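Local structure of Bm4233, isoform b (Brugia malayi, 6ANY) at residues 32-41 and 111-121. The protein is a secreted venom allergen-like protein of the CAP superfamily from a filarial nematode and probably binds sterols. Sequence-based numbering, arbitrary orientation.
Sequences LKNRNGTYMP and LPKLYKQNPSN. With NAG (2-acetamido-2-deoxy-beta-D-glucopyranose), chain B.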
# COMPACT_ATOMS: atom_id res chain seq x y z
N LEU A 32 -11.96 -4.74 10.18
CA LEU A 32 -12.25 -3.56 9.34
C LEU A 32 -13.52 -3.71 8.49
O LEU A 32 -13.72 -4.71 7.84
CB LEU A 32 -11.06 -3.18 8.41
CG LEU A 32 -9.70 -2.97 9.06
CD1 LEU A 32 -8.67 -2.77 8.01
CD2 LEU A 32 -9.76 -1.83 10.07
N LYS A 33 -14.35 -2.68 8.49
CA LYS A 33 -15.63 -2.68 7.85
C LYS A 33 -15.48 -2.25 6.41
O LYS A 33 -14.68 -1.37 6.09
CB LYS A 33 -16.61 -1.74 8.57
CG LYS A 33 -17.19 -2.35 9.85
CD LYS A 33 -17.76 -1.36 10.81
CE LYS A 33 -18.75 -2.02 11.77
NZ LYS A 33 -19.15 -1.05 12.84
N ASN A 34 -16.33 -2.79 5.56
CA ASN A 34 -16.47 -2.32 4.21
C ASN A 34 -17.57 -1.24 4.17
O ASN A 34 -18.12 -0.81 5.21
CB ASN A 34 -16.70 -3.51 3.25
CG ASN A 34 -17.97 -4.32 3.57
OD1 ASN A 34 -18.96 -3.80 4.09
ND2 ASN A 34 -17.90 -5.63 3.31
N ARG A 35 -17.90 -0.85 2.97
CA ARG A 35 -18.93 0.17 2.72
C ARG A 35 -20.35 -0.17 3.23
O ARG A 35 -21.13 0.71 3.62
CB ARG A 35 -18.99 0.37 1.21
CG ARG A 35 -19.22 1.76 0.73
CD ARG A 35 -20.64 2.00 0.40
NE ARG A 35 -20.73 3.34 -0.14
CZ ARG A 35 -20.94 3.67 -1.41
NH1 ARG A 35 -21.15 2.75 -2.35
NH2 ARG A 35 -20.96 4.96 -1.73
N ASN A 36 -20.63 -1.47 3.27
CA ASN A 36 -21.90 -1.99 3.73
C ASN A 36 -21.96 -2.08 5.26
O ASN A 36 -22.97 -2.50 5.80
CB ASN A 36 -22.15 -3.38 3.13
CG ASN A 36 -22.67 -3.31 1.70
OD1 ASN A 36 -21.93 -2.96 0.79
ND2 ASN A 36 -23.93 -3.66 1.51
N GLY A 37 -20.89 -1.68 5.95
CA GLY A 37 -20.91 -1.74 7.41
C GLY A 37 -20.60 -3.18 7.93
O GLY A 37 -20.71 -3.47 9.14
N THR A 38 -20.18 -4.06 7.04
CA THR A 38 -19.88 -5.46 7.46
C THR A 38 -18.36 -5.70 7.45
O THR A 38 -17.63 -5.20 6.57
CB THR A 38 -20.70 -6.52 6.66
OG1 THR A 38 -19.91 -7.18 5.67
CG2 THR A 38 -21.95 -5.91 6.00
N TYR A 39 -17.88 -6.45 8.45
CA TYR A 39 -16.45 -6.74 8.57
C TYR A 39 -15.90 -7.49 7.37
O TYR A 39 -16.53 -8.35 6.85
CB TYR A 39 -16.14 -7.51 9.83
CG TYR A 39 -16.26 -6.64 11.07
CD1 TYR A 39 -15.40 -5.57 11.27
CD2 TYR A 39 -17.25 -6.88 12.04
CE1 TYR A 39 -15.51 -4.74 12.35
CE2 TYR A 39 -17.36 -6.08 13.15
CZ TYR A 39 -16.47 -5.00 13.29
OH TYR A 39 -16.54 -4.21 14.37
N MET A 40 -14.70 -7.14 6.95
CA MET A 40 -14.03 -7.86 5.91
C MET A 40 -13.63 -9.21 6.42
O MET A 40 -13.47 -9.38 7.61
CB MET A 40 -12.81 -7.06 5.45
CG MET A 40 -13.23 -5.81 4.65
SD MET A 40 -13.75 -6.20 2.94
CE MET A 40 -12.24 -6.54 2.08
N PRO A 41 -13.49 -10.18 5.53
CA PRO A 41 -13.30 -11.57 5.99
C PRO A 41 -11.91 -11.78 6.51
O PRO A 41 -10.99 -11.13 6.03
CB PRO A 41 -13.51 -12.40 4.70
CG PRO A 41 -13.40 -11.43 3.56
CD PRO A 41 -13.87 -10.13 4.11
N LEU A 111 -11.70 1.53 1.38
CA LEU A 111 -12.38 0.34 1.85
C LEU A 111 -13.73 0.67 2.49
O LEU A 111 -14.78 0.14 2.04
CB LEU A 111 -11.50 -0.49 2.78
CG LEU A 111 -12.25 -1.48 3.71
CD1 LEU A 111 -12.83 -2.64 2.91
CD2 LEU A 111 -11.37 -1.99 4.80
N PRO A 112 -13.73 1.53 3.54
CA PRO A 112 -15.01 1.84 4.20
C PRO A 112 -15.91 2.72 3.38
O PRO A 112 -17.13 2.56 3.43
CB PRO A 112 -14.57 2.54 5.49
CG PRO A 112 -13.19 2.98 5.24
CD PRO A 112 -12.59 1.96 4.38
N LYS A 113 -15.35 3.60 2.57
CA LYS A 113 -16.15 4.56 1.75
C LYS A 113 -16.66 4.04 0.40
O LYS A 113 -17.74 4.42 0.04
CB LYS A 113 -15.39 5.83 1.47
CG LYS A 113 -14.82 6.51 2.69
CD LYS A 113 -15.83 6.74 3.82
CE LYS A 113 -16.39 8.15 3.86
NZ LYS A 113 -16.65 8.63 5.26
N LEU A 114 -15.88 3.22 -0.31
CA LEU A 114 -16.24 2.77 -1.67
C LEU A 114 -16.32 1.25 -1.92
O LEU A 114 -16.77 0.83 -3.00
CB LEU A 114 -15.26 3.35 -2.65
CG LEU A 114 -15.20 4.89 -2.70
CD1 LEU A 114 -13.95 5.26 -3.44
CD2 LEU A 114 -16.44 5.44 -3.40
N TYR A 115 -15.82 0.44 -1.02
CA TYR A 115 -15.69 -1.02 -1.26
C TYR A 115 -16.94 -1.75 -0.73
O TYR A 115 -17.14 -1.88 0.44
CB TYR A 115 -14.43 -1.56 -0.62
CG TYR A 115 -14.16 -2.99 -0.93
CD1 TYR A 115 -14.67 -4.02 -0.15
CD2 TYR A 115 -13.41 -3.32 -1.99
CE1 TYR A 115 -14.41 -5.34 -0.43
CE2 TYR A 115 -13.12 -4.63 -2.25
CZ TYR A 115 -13.67 -5.63 -1.48
OH TYR A 115 -13.40 -6.93 -1.75
N LYS A 116 -17.79 -2.18 -1.65
CA LYS A 116 -19.01 -2.85 -1.26
C LYS A 116 -18.71 -4.27 -0.79
O LYS A 116 -17.70 -4.90 -1.17
CB LYS A 116 -20.00 -2.90 -2.46
CG LYS A 116 -19.66 -4.03 -3.43
CD LYS A 116 -20.53 -4.03 -4.70
CE LYS A 116 -19.98 -5.06 -5.65
NZ LYS A 116 -20.68 -5.07 -6.94
N GLN A 117 -19.59 -4.77 0.06
CA GLN A 117 -19.52 -6.16 0.51
C GLN A 117 -19.20 -7.12 -0.65
O GLN A 117 -19.97 -7.17 -1.63
CB GLN A 117 -20.86 -6.55 1.15
CG GLN A 117 -21.03 -8.04 1.39
CD GLN A 117 -20.90 -8.37 2.83
OE1 GLN A 117 -19.79 -8.51 3.34
NE2 GLN A 117 -22.06 -8.44 3.52
N ASN A 118 -18.07 -7.85 -0.52
CA ASN A 118 -17.53 -8.74 -1.55
C ASN A 118 -17.01 -10.06 -0.89
O ASN A 118 -15.82 -10.26 -0.79
CB ASN A 118 -16.38 -8.05 -2.34
CG ASN A 118 -15.93 -8.89 -3.55
OD1 ASN A 118 -16.76 -9.55 -4.15
ND2 ASN A 118 -14.60 -8.89 -3.88
N PRO A 119 -17.90 -10.94 -0.42
CA PRO A 119 -17.56 -12.07 0.43
C PRO A 119 -16.51 -13.04 -0.15
O PRO A 119 -15.61 -13.47 0.60
CB PRO A 119 -18.90 -12.76 0.68
CG PRO A 119 -19.87 -12.16 -0.28
CD PRO A 119 -19.36 -10.78 -0.53
N SER A 120 -16.57 -13.30 -1.46
CA SER A 120 -15.56 -14.11 -2.14
C SER A 120 -14.16 -13.52 -2.08
O SER A 120 -13.20 -14.27 -2.23
CB SER A 120 -15.89 -14.31 -3.62
OG SER A 120 -15.80 -13.08 -4.32
N ASN A 121 -14.04 -12.20 -1.88
CA ASN A 121 -12.77 -11.42 -1.86
C ASN A 121 -12.12 -11.42 -3.25
O ASN A 121 -10.95 -11.12 -3.40
CB ASN A 121 -11.75 -11.84 -0.78
CG ASN A 121 -11.46 -10.75 0.23
OD1 ASN A 121 -11.72 -9.58 -0.01
ND2 ASN A 121 -10.90 -11.14 1.36
C1 NAG B . -24.69 -3.76 0.20
C2 NAG B . -25.63 -4.95 0.07
C3 NAG B . -26.35 -4.94 -1.27
C4 NAG B . -26.97 -3.57 -1.54
C5 NAG B . -25.96 -2.46 -1.31
C6 NAG B . -26.61 -1.09 -1.50
C7 NAG B . -25.36 -7.20 0.94
C8 NAG B . -24.68 -8.52 0.72
N2 NAG B . -24.88 -6.19 0.22
O3 NAG B . -27.38 -5.94 -1.26
O4 NAG B . -27.45 -3.52 -2.89
O5 NAG B . -25.43 -2.55 0.01
O6 NAG B . -27.37 -0.76 -0.34
O7 NAG B . -26.28 -7.07 1.73
O HOH W 1 -16.47 -7.99 1.92
O HOH W 2 -17.35 -8.98 4.42
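Arg35 N donates to Tyr115 O (2.8 Å), tying the beta turn from Asn34 to Gly37 to the residue that leaves the helix 110-114. Beside it, Gln117 N bonds Asn36 OD1 (3.0 Å) with a nearly straight N-H (171°), though the donor stands above the carbonyl plane, not on a lone pair. The ND2 of that same amide carries N-acetylglucosamine, whose methyl C8 lies 3.7 Å from Gln117 CG. Gln117 OE1 gathers the Thr38 hydroxyl (OG1, 2.7 Å), a water that also donates to Tyr39 O, and a weak bond from Asn34 ND2, whose amide stands nearly perpendicular to that of Gln117. With CG set between backbone N and carbonyl carbon (chi1 60°), Asn34 turns its amide back over its own turn, where OD1 accepts from Thr38 N. Toward helix 10-28, where Leu27 backs it, Met40 bends at chi2 and chi3; its SD lies 4.5 Å from the Tyr115 ring centroid, an oblique Met-aromatic contact, and its CG meets Leu111 CD1. Asn34 CB touches the ring's edge. Pro41 and Asn121 come from opposite directions, CG 3.3 Å from ND2. The arrangement is an N-glycosylated Asn-Gly-Thr sequon on a type I beta turn, docked against the exit of helix 110-114 within the CAP domain.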